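Local structure of homocitrate synthase (Sulfolobus acidocaldarius, 6KTQ) at residues A73-V78 against K110-V115; K91-G96 against E120-A125. The protein catalyses the aldol-type condensation of acetyl-CoA with 2-oxoglutarate to homocitrate, the first step of lysine biosynthesis by the alpha-aminoadipate pathway. All blocks are in the same frame, centred on the assembly; numbering follows the deposited sequence.

From the N terminus, the chain leaves strand 70-74 through residues 73-78, runs along helix 80-94 to 91-96, rises through strand 101-106, turns into helix 110-118 at 110-115 and enters strand 123-129 by way of 120-125. Contact 1 closes a loop of 31 intervening residues and contact 2 one of 23; because the four segments alternate, the loops cross and neither nests in the other. Both lie in the TIM barrel, yet at different ends: contact 1 joins segments at the strand ends where coenzyme A binds, contact 2 joins a helix end to the start of a strand. Ile113 O packs on Ile124 CD1, linking the two directly.

Contact 1: residues A73-V78 against K110-V115; sequences AGHPAV and KRDIEV. With COA (coenzyme A), chain E.
Asp112 OD2 is held by two groups: His75 NE2 donates a hydrogen bond to it at 2.9 Å, and Arg107 NE adds a salt bridge. The first bond is fairly straight, 155° at the hydrogen. The oxygen lies close to the imidazole plane, at the ring edge, whereas NE2 reaches the carboxylate from above, 58° out of its plane, and the ring and carboxylate planes are steeply turned against each other. With CG anti to the backbone N (chi1 -179°), the His75 ring extends across to the helix. The other carboxylate oxygen, Asp112 OD1, rests against Ala77 CB at 3.4 Å, where a small methyl suits the tight approach. This is the coenzyme side of a TIM barrel, where the chain leaving strand 70-74 meets the first turns of helix 110-118. A type I turn from His75 to Val78 shapes it, with Pro76, whose ring suits the helical phi of the second position, closing over the helix: Pro76 CB lies 3.7 Å from Val115 CG1, and Ile86 and Ile119 also touch this proline. Beyond the turn, Val78 CG2 packs 3.5 Å from C6P of coenzyme A, an atom that also lies obliquely off the His75 ring.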
ATOM      1  N   ALA A  73      -4.171  31.973  -0.915  1.00 28.57           N
ATOM      2  CA  ALA A  73      -4.119  33.353  -0.434  1.00 28.22           C
ATOM      3  C   ALA A  73      -5.478  34.069  -0.432  1.00 28.46           C
ATOM      4  O   ALA A  73      -5.607  35.180   0.123  1.00 28.94           O
ATOM      5  CB  ALA A  73      -3.129  34.135  -1.291  1.00 28.41           C
ATOM      6  N   GLY A  74      -6.469  33.459  -1.080  1.00 27.59           N
ATOM      7  CA  GLY A  74      -7.825  33.967  -1.084  1.00 27.54           C
ATOM      8  C   GLY A  74      -8.509  33.815  -2.415  1.00 28.99           C
ATOM      9  O   GLY A  74      -7.928  33.311  -3.391  1.00 33.23           O
ATOM     10  N   HIS A  75      -9.758  34.266  -2.438  1.00 28.95           N
ATOM     11  CA  HIS A  75     -10.625  34.280  -3.606  1.00 28.09           C
ATOM     12  C   HIS A  75     -10.782  35.748  -4.033  1.00 31.01           C
ATOM     13  O   HIS A  75     -11.569  36.497  -3.424  1.00 31.20           O
ATOM     14  CB  HIS A  75     -11.965  33.722  -3.200  1.00 28.14           C
ATOM     15  CG  HIS A  75     -12.951  33.648  -4.308  1.00 30.87           C
ATOM     16  ND1 HIS A  75     -14.210  33.118  -4.135  1.00 33.43           N
ATOM     17  CD2 HIS A  75     -12.880  34.054  -5.601  1.00 30.60           C
ATOM     18  CE1 HIS A  75     -14.870  33.196  -5.278  1.00 34.65           C
ATOM     19  NE2 HIS A  75     -14.088  33.765  -6.179  1.00 32.27           N
ATOM     20  N   PRO A  76     -10.051  36.167  -5.077  1.00 30.90           N
ATOM     21  CA  PRO A  76      -9.914  37.598  -5.290  1.00 32.38           C
ATOM     22  C   PRO A  76     -11.199  38.341  -5.657  1.00 33.05           C
ATOM     23  O   PRO A  76     -11.280  39.543  -5.405  1.00 34.82           O
ATOM     24  CB  PRO A  76      -8.843  37.718  -6.408  1.00 34.65           C
ATOM     25  CG  PRO A  76      -8.599  36.335  -6.912  1.00 33.53           C
ATOM     26  CD  PRO A  76      -9.165  35.360  -5.934  1.00 32.35           C
ATOM     27  N   ALA A  77     -12.212  37.659  -6.191  1.00 34.09           N
ATOM     28  CA  ALA A  77     -13.507  38.329  -6.478  1.00 33.43           C
ATOM     29  C   ALA A  77     -14.312  38.705  -5.229  1.00 33.25           C
ATOM     30  O   ALA A  77     -15.295  39.428  -5.336  1.00 32.01           O
ATOM     31  CB  ALA A  77     -14.380  37.467  -7.381  1.00 35.21           C
ATOM     32  N   VAL A  78     -13.929  38.209  -4.050  1.00 29.24           N
ATOM     33  CA  VAL A  78     -14.780  38.349  -2.872  1.00 28.17           C
ATOM     34  C   VAL A  78     -14.846  39.814  -2.421  1.00 27.42           C
ATOM     35  O   VAL A  78     -15.910  40.307  -2.110  1.00 26.88           O
ATOM     36  CB  VAL A  78     -14.289  37.450  -1.712  1.00 28.82           C
ATOM     37  CG1 VAL A  78     -14.961  37.841  -0.399  1.00 29.91           C
ATOM     38  CG2 VAL A  78     -14.626  36.004  -2.028  1.00 28.38           C
ATOM     39  N   LYS A 110     -16.126  33.032 -15.814  1.00 47.11           N
ATOM     40  CA  LYS A 110     -15.062  33.692 -16.577  1.00 49.28           C
ATOM     41  C   LYS A 110     -14.418  34.845 -15.825  1.00 45.62           C
ATOM     42  O   LYS A 110     -13.190  34.943 -15.764  1.00 45.01           O
ATOM     43  CB  LYS A 110     -15.608  34.221 -17.911  1.00 56.85           C
ATOM     44  CG  LYS A 110     -15.454  33.278 -19.103  1.00 63.96           C
ATOM     45  CD  LYS A 110     -16.099  33.841 -20.376  1.00 67.47           C
ATOM     46  CE  LYS A 110     -16.012  35.369 -20.471  1.00 70.35           C
ATOM     47  NZ  LYS A 110     -16.614  35.910 -21.722  1.00 73.87           N
ATOM     48  N   ARG A 111     -15.248  35.716 -15.263  1.00 47.94           N
ATOM     49  CA  ARG A 111     -14.761  36.843 -14.459  1.00 54.24           C
ATOM     50  C   ARG A 111     -13.721  36.394 -13.424  1.00 51.44           C
ATOM     51  O   ARG A 111     -12.568  36.811 -13.494  1.00 51.30           O
ATOM     52  CB  ARG A 111     -15.924  37.563 -13.763  1.00 59.82           C
ATOM     53  CG  ARG A 111     -15.555  38.887 -13.101  1.00 66.61           C
ATOM     54  CD  ARG A 111     -15.385  40.014 -14.109  1.00 72.05           C
ATOM     55  NE  ARG A 111     -14.055  40.063 -14.734  1.00 77.31           N
ATOM     56  CZ  ARG A 111     -13.077  40.927 -14.425  1.00 80.62           C
ATOM     57  NH1 ARG A 111     -13.233  41.856 -13.481  1.00 80.05           N
ATOM     58  NH2 ARG A 111     -11.915  40.866 -15.078  1.00 79.66           N
ATOM     59  N   ASP A 112     -14.122  35.533 -12.484  1.00 52.67           N
ATOM     60  CA  ASP A 112     -13.194  35.051 -11.432  1.00 51.77           C
ATOM     61  C   ASP A 112     -11.894  34.565 -12.032  1.00 45.56           C
ATOM     62  O   ASP A 112     -10.813  34.929 -11.562  1.00 49.11           O
ATOM     63  CB  ASP A 112     -13.802  33.912 -10.611  1.00 48.93           C
ATOM     64  CG  ASP A 112     -14.896  34.366  -9.734  1.00 51.03           C
ATOM     65  OD1 ASP A 112     -15.400  35.477  -9.980  1.00 59.39           O
ATOM     66  OD2 ASP A 112     -15.260  33.624  -8.793  1.00 47.74           O
ATOM     67  N   ILE A 113     -12.001  33.758 -13.089  1.00 46.97           N
ATOM     68  CA  ILE A 113     -10.816  33.182 -13.734  1.00 44.79           C
ATOM     69  C   ILE A 113      -9.883  34.266 -14.296  1.00 48.27           C
ATOM     70  O   ILE A 113      -8.668  34.237 -14.054  1.00 45.41           O
ATOM     71  CB  ILE A 113     -11.219  32.168 -14.824  1.00 47.53           C
ATOM     72  CG1 ILE A 113     -11.786  30.906 -14.168  1.00 47.87           C
ATOM     73  CG2 ILE A 113     -10.021  31.796 -15.691  1.00 46.79           C
ATOM     74  CD1 ILE A 113     -12.721  30.101 -15.037  1.00 49.62           C
ATOM     75  N   GLU A 114     -10.455  35.228 -15.017  1.00 48.24           N
ATOM     76  CA  GLU A 114      -9.688  36.364 -15.563  1.00 49.87           C
ATOM     77  C   GLU A 114      -8.985  37.152 -14.459  1.00 47.39           C
ATOM     78  O   GLU A 114      -7.825  37.555 -14.604  1.00 49.32           O
ATOM     79  CB  GLU A 114     -10.610  37.307 -16.346  1.00 50.81           C
ATOM     80  CG  GLU A 114     -11.121  36.728 -17.661  1.00 53.82           C
ATOM     81  CD  GLU A 114     -12.475  37.297 -18.079  1.00 55.40           C
ATOM     82  OE1 GLU A 114     -12.968  38.236 -17.420  1.00 57.76           O
ATOM     83  OE2 GLU A 114     -13.060  36.794 -19.057  1.00 55.36           O
ATOM     84  N   VAL A 115      -9.680  37.347 -13.345  1.00 46.71           N
ATOM     85  CA  VAL A 115      -9.085  38.039 -12.212  1.00 47.08           C
ATOM     86  C   VAL A 115      -7.901  37.228 -11.685  1.00 50.72           C
ATOM     87  O   VAL A 115      -6.782  37.739 -11.557  1.00 49.21           O
ATOM     88  CB  VAL A 115     -10.118  38.290 -11.103  1.00 50.51           C
ATOM     89  CG1 VAL A 115      -9.441  38.877  -9.878  1.00 49.16           C
ATOM     90  CG2 VAL A 115     -11.217  39.230 -11.596  1.00 50.51           C
TER
HETATM   91  N1A COA E 403     -19.323  28.320  -9.978  1.00 35.19           N
HETATM   92  C2A COA E 403     -20.204  29.187 -10.548  1.00 36.23           C
HETATM   93  N3A COA E 403     -21.218  29.789  -9.858  1.00 32.81           N
HETATM   94  C4A COA E 403     -21.421  29.527  -8.553  1.00 34.88           C
HETATM   95  C5A COA E 403     -20.508  28.609  -7.868  1.00 34.45           C
HETATM   96  C6A COA E 403     -19.430  27.994  -8.671  1.00 35.23           C
HETATM   97  N6A COA E 403     -18.578  27.138  -8.077  1.00 36.16           N
HETATM   98  N7A COA E 403     -20.917  28.543  -6.587  1.00 34.37           N
HETATM   99  C8A COA E 403     -22.013  29.347  -6.458  1.00 36.14           C
HETATM  100  N9A COA E 403     -22.305  29.915  -7.634  1.00 37.32           N
HETATM  101  C1B COA E 403     -23.338  30.928  -7.898  1.00 38.72           C
HETATM  102  C2B COA E 403     -24.739  30.566  -7.489  1.00 38.94           C
HETATM  103  O2B COA E 403     -25.402  29.737  -8.426  1.00 37.04           O
HETATM  104  C3B COA E 403     -25.331  31.955  -7.423  1.00 38.85           C
HETATM  105  O3B COA E 403     -25.519  32.557  -8.684  1.00 40.02           O
HETATM  106  P3B COA E 403     -26.808  33.477  -8.928  1.00 44.53           P
HETATM  107  O7A COA E 403     -26.937  33.358 -10.402  1.00 42.60           O
HETATM  108  O8A COA E 403     -26.360  34.824  -8.399  1.00 46.21           O
HETATM  109  O9A COA E 403     -27.920  32.862  -8.145  1.00 37.36           O
HETATM  110  C4B COA E 403     -24.262  32.748  -6.717  1.00 41.39           C
HETATM  111  O4B COA E 403     -23.028  32.096  -7.108  1.00 38.97           O
HETATM  112  C5B COA E 403     -24.787  32.649  -5.291  1.00 43.08           C
HETATM  113  O5B COA E 403     -24.174  33.454  -4.373  1.00 42.14           O
HETATM  114  P1A COA E 403     -24.411  34.985  -3.948  1.00 35.33           P
HETATM  115  O1A COA E 403     -23.399  34.858  -2.869  1.00 30.99           O
HETATM  116  O2A COA E 403     -25.826  35.383  -3.624  1.00 39.36           O
HETATM  117  O3A COA E 403     -23.874  35.724  -5.275  1.00 33.74           O
HETATM  118  P2A COA E 403     -23.198  37.150  -5.389  1.00 34.99           P
HETATM  119  O4A COA E 403     -24.034  38.160  -4.647  1.00 31.01           O
HETATM  120  O5A COA E 403     -22.831  37.337  -6.835  1.00 34.26           O
HETATM  121  O6A COA E 403     -21.791  37.002  -4.651  1.00 32.68           O
HETATM  122  CBP COA E 403     -19.579  36.129  -4.228  1.00 30.78           C
HETATM  123  CCP COA E 403     -20.827  36.043  -5.113  1.00 32.34           C
HETATM  124  CDP COA E 403     -18.529  35.095  -4.661  1.00 30.26           C
HETATM  125  CEP COA E 403     -18.974  37.532  -4.370  1.00 31.30           C
HETATM  126  CAP COA E 403     -20.042  35.925  -2.783  1.00 30.92           C
HETATM  127  OAP COA E 403     -20.853  34.754  -2.615  1.00 31.57           O
HETATM  128  C9P COA E 403     -18.873  35.823  -1.858  1.00 30.26           C
HETATM  129  O9P COA E 403     -18.207  36.811  -1.651  1.00 29.10           O
HETATM  130  N8P COA E 403     -18.649  34.614  -1.338  1.00 30.12           N
HETATM  131  C7P COA E 403     -17.569  34.310  -0.417  1.00 30.95           C
HETATM  132  C6P COA E 403     -16.630  33.255  -1.022  1.00 33.89           C
HETATM  133  C5P COA E 403     -17.360  31.932  -1.138  1.00 34.97           C
HETATM  134  O5P COA E 403     -18.599  31.904  -1.108  1.00 30.50           O
HETATM  135  N4P COA E 403     -16.601  30.837  -1.290  1.00 36.97           N
HETATM  136  C3P COA E 403     -17.227  29.533  -1.503  1.00 39.78           C
HETATM  137  C2P COA E 403     -16.290  28.347  -1.363  1.00 44.14           C
HETATM  138  S1P COA E 403     -17.255  26.904  -1.906  1.00 57.84           S

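Contact 2: residues K91-G96 against E120-A125; sequences KLKREG and EADRIA
Lys93 NZ and Asp122 OD2 form a salt bridge of 2.8 Å, which carries the whole contact between the end of helix 80-94 and the entry to strand 123-129 in the TIM barrel. The ammonium meets the oxygen from above the carboxylate, 36° out of its plane, and the two side chains approach from opposite directions. Lysine suits this place because it is long and flexible: its chain bends at chi2 (59°) and again at chi4 (-63°), and the second bend turns NZ onto the acid. Asp122 needs only a short arm, since its CB already leaves the backbone toward the helix. Each charged atom has a second backbone partner at the start of the neighbouring strand 101-106: NZ also donates to the O of Ser100, just before it, and OD2 accepts from Ile102 N. The bridge therefore ties the helix end to the beginnings of two adjacent parallel strands. A methionine in place of Lys93 would probably strip Ser100 O of this donor and leave the Asp122 carboxylate without its countercharge, less firmly fixed beside the strand. Further out, both segments follow helix ends: helix 80-94 closes in a Schellman motif at Gly96, where positive phi favours glycine, and Glu120 ends helix 110-118 in the same way, just ahead of Asp122. Gly96 N reaches back to Lys93 O at 2.9 Å.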
ATOM      1  N   LYS A  91       3.536  39.492  -5.369  1.00 37.62           N
ATOM      2  CA  LYS A  91       4.695  40.365  -5.489  1.00 40.04           C
ATOM      3  C   LYS A  91       5.845  39.896  -4.585  1.00 40.18           C
ATOM      4  O   LYS A  91       6.990  39.818  -5.036  1.00 37.48           O
ATOM      5  CB  LYS A  91       4.282  41.808  -5.195  1.00 45.68           C
ATOM      6  CG  LYS A  91       5.389  42.844  -5.271  1.00 53.80           C
ATOM      7  CD  LYS A  91       4.828  44.261  -5.389  1.00 60.82           C
ATOM      8  CE  LYS A  91       5.938  45.308  -5.517  1.00 65.48           C
ATOM      9  NZ  LYS A  91       5.621  46.346  -6.543  1.00 68.91           N
ATOM     10  N   LEU A  92       5.554  39.565  -3.322  1.00 36.99           N
ATOM     11  CA  LEU A  92       6.592  39.069  -2.409  1.00 37.42           C
ATOM     12  C   LEU A  92       7.192  37.727  -2.866  1.00 35.94           C
ATOM     13  O   LEU A  92       8.377  37.454  -2.637  1.00 36.63           O
ATOM     14  CB  LEU A  92       6.072  38.960  -0.979  1.00 37.49           C
ATOM     15  CG  LEU A  92       5.848  40.294  -0.256  1.00 40.22           C
ATOM     16  CD1 LEU A  92       5.077  40.048   1.036  1.00 40.96           C
ATOM     17  CD2 LEU A  92       7.170  41.009   0.021  1.00 37.91           C
ATOM     18  N   LYS A  93       6.371  36.917  -3.526  1.00 35.84           N
ATOM     19  CA  LYS A  93       6.805  35.649  -4.100  1.00 36.84           C
ATOM     20  C   LYS A  93       7.773  35.881  -5.268  1.00 41.83           C
ATOM     21  O   LYS A  93       8.853  35.310  -5.317  1.00 38.83           O
ATOM     22  CB  LYS A  93       5.595  34.855  -4.586  1.00 37.01           C
ATOM     23  CG  LYS A  93       5.909  33.640  -5.477  1.00 39.52           C
ATOM     24  CD  LYS A  93       6.806  32.641  -4.773  1.00 39.49           C
ATOM     25  CE  LYS A  93       7.119  31.432  -5.631  1.00 39.32           C
ATOM     26  NZ  LYS A  93       5.901  30.654  -5.971  1.00 41.60           N
ATOM     27  N   ARG A  94       7.346  36.728  -6.194  1.00 41.31           N
ATOM     28  CA  ARG A  94       8.169  37.178  -7.308  1.00 48.11           C
ATOM     29  C   ARG A  94       9.526  37.702  -6.810  1.00 45.62           C
ATOM     30  O   ARG A  94      10.541  37.465  -7.446  1.00 48.09           O
ATOM     31  CB  ARG A  94       7.403  38.254  -8.089  1.00 54.62           C
ATOM     32  CG  ARG A  94       7.782  38.429  -9.549  1.00 66.01           C
ATOM     33  CD  ARG A  94       6.781  39.360 -10.235  1.00 70.00           C
ATOM     34  NE  ARG A  94       7.334  40.040 -11.409  1.00 77.28           N
ATOM     35  CZ  ARG A  94       8.071  41.153 -11.379  1.00 80.43           C
ATOM     36  NH1 ARG A  94       8.375  41.744 -10.227  1.00 83.39           N
ATOM     37  NH2 ARG A  94       8.508  41.684 -12.514  1.00 80.90           N
ATOM     38  N   GLU A  95       9.554  38.351  -5.648  1.00 42.37           N
ATOM     39  CA  GLU A  95      10.806  38.858  -5.067  1.00 42.03           C
ATOM     40  C   GLU A  95      11.604  37.855  -4.222  1.00 43.92           C
ATOM     41  O   GLU A  95      12.647  38.213  -3.685  1.00 47.70           O
ATOM     42  CB  GLU A  95      10.503  40.078  -4.202  1.00 45.07           C
ATOM     43  CG  GLU A  95       9.976  41.267  -5.001  1.00 48.47           C
ATOM     44  CD  GLU A  95       9.316  42.340  -4.149  1.00 53.33           C
ATOM     45  OE1 GLU A  95       9.481  42.344  -2.905  1.00 54.46           O
ATOM     46  OE2 GLU A  95       8.620  43.199  -4.736  1.00 63.16           O
ATOM     47  N   GLY A  96      11.121  36.621  -4.082  1.00 43.39           N
ATOM     48  CA  GLY A  96      11.782  35.619  -3.255  1.00 40.01           C
ATOM     49  C   GLY A  96      11.585  35.777  -1.756  1.00 40.37           C
ATOM     50  O   GLY A  96      12.173  35.031  -0.972  1.00 41.82           O
ATOM     51  N   GLU A 120      -1.718  37.163 -11.554  1.00 40.59           N
ATOM     52  CA  GLU A 120      -0.526  36.339 -11.759  1.00 40.12           C
ATOM     53  C   GLU A 120      -0.300  35.304 -10.647  1.00 38.45           C
ATOM     54  O   GLU A 120       0.817  35.118 -10.178  1.00 37.39           O
ATOM     55  CB  GLU A 120       0.717  37.214 -11.938  1.00 45.16           C
ATOM     56  CG  GLU A 120       0.707  38.055 -13.203  1.00 49.69           C
ATOM     57  CD  GLU A 120       2.074  38.660 -13.465  1.00 54.05           C
ATOM     58  OE1 GLU A 120       2.458  39.605 -12.747  1.00 52.89           O
ATOM     59  OE2 GLU A 120       2.781  38.157 -14.358  1.00 57.77           O
ATOM     60  N   ALA A 121      -1.366  34.633 -10.221  1.00 35.26           N
ATOM     61  CA  ALA A 121      -1.218  33.534  -9.277  1.00 37.21           C
ATOM     62  C   ALA A 121      -0.483  32.365  -9.933  1.00 36.69           C
ATOM     63  O   ALA A 121      -0.575  32.165 -11.147  1.00 35.41           O
ATOM     64  CB  ALA A 121      -2.566  33.074  -8.793  1.00 36.48           C
ATOM     65  N   ASP A 122       0.212  31.583  -9.116  1.00 33.12           N
ATOM     66  CA  ASP A 122       0.867  30.366  -9.581  1.00 34.57           C
ATOM     67  C   ASP A 122      -0.138  29.322  -9.996  1.00 33.82           C
ATOM     68  O   ASP A 122       0.111  28.562 -10.928  1.00 34.93           O
ATOM     69  CB  ASP A 122       1.788  29.787  -8.504  1.00 35.04           C
ATOM     70  CG  ASP A 122       2.896  30.729  -8.125  1.00 37.02           C
ATOM     71  OD1 ASP A 122       3.404  31.408  -9.036  1.00 39.77           O
ATOM     72  OD2 ASP A 122       3.285  30.786  -6.926  1.00 35.40           O
ATOM     73  N   ARG A 123      -1.286  29.299  -9.326  1.00 29.96           N
ATOM     74  CA  ARG A 123      -2.299  28.288  -9.558  1.00 29.08           C
ATOM     75  C   ARG A 123      -3.662  28.874  -9.309  1.00 29.67           C
ATOM     76  O   ARG A 123      -3.825  29.699  -8.390  1.00 30.51           O
ATOM     77  CB  ARG A 123      -2.090  27.080  -8.631  1.00 29.86           C
ATOM     78  CG  ARG A 123      -3.210  26.046  -8.711  1.00 30.24           C
ATOM     79  CD  ARG A 123      -2.925  24.791  -7.884  1.00 32.48           C
ATOM     80  NE  ARG A 123      -1.701  24.126  -8.331  1.00 32.90           N
ATOM     81  CZ  ARG A 123      -1.628  23.245  -9.323  1.00 30.23           C
ATOM     82  NH1 ARG A 123      -2.698  22.831  -9.973  1.00 31.36           N
ATOM     83  NH2 ARG A 123      -0.458  22.744  -9.627  1.00 31.78           N
ATOM     84  N   ILE A 124      -4.629  28.442 -10.112  1.00 29.72           N
ATOM     85  CA  ILE A 124      -6.026  28.854  -9.978  1.00 31.48           C
ATOM     86  C   ILE A 124      -6.820  27.614  -9.597  1.00 30.42           C
ATOM     87  O   ILE A 124      -6.744  26.604 -10.272  1.00 31.60           O
ATOM     88  CB  ILE A 124      -6.570  29.506 -11.285  1.00 33.65           C
ATOM     89  CG1 ILE A 124      -5.895  30.877 -11.517  1.00 36.48           C
ATOM     90  CG2 ILE A 124      -8.083  29.657 -11.235  1.00 33.87           C
ATOM     91  CD1 ILE A 124      -6.245  31.560 -12.833  1.00 36.68           C
ATOM     92  N   ALA A 125      -7.545  27.686  -8.482  1.00 30.02           N
ATOM     93  CA  ALA A 125      -8.371  26.577  -7.997  1.00 28.74           C
ATOM     94  C   ALA A 125      -9.818  26.855  -8.263  1.00 28.35           C
ATOM     95  O   ALA A 125     -10.433  27.688  -7.584  1.00 28.33           O
ATOM     96  CB  ALA A 125      -8.156  26.356  -6.507  1.00 28.70           C
TER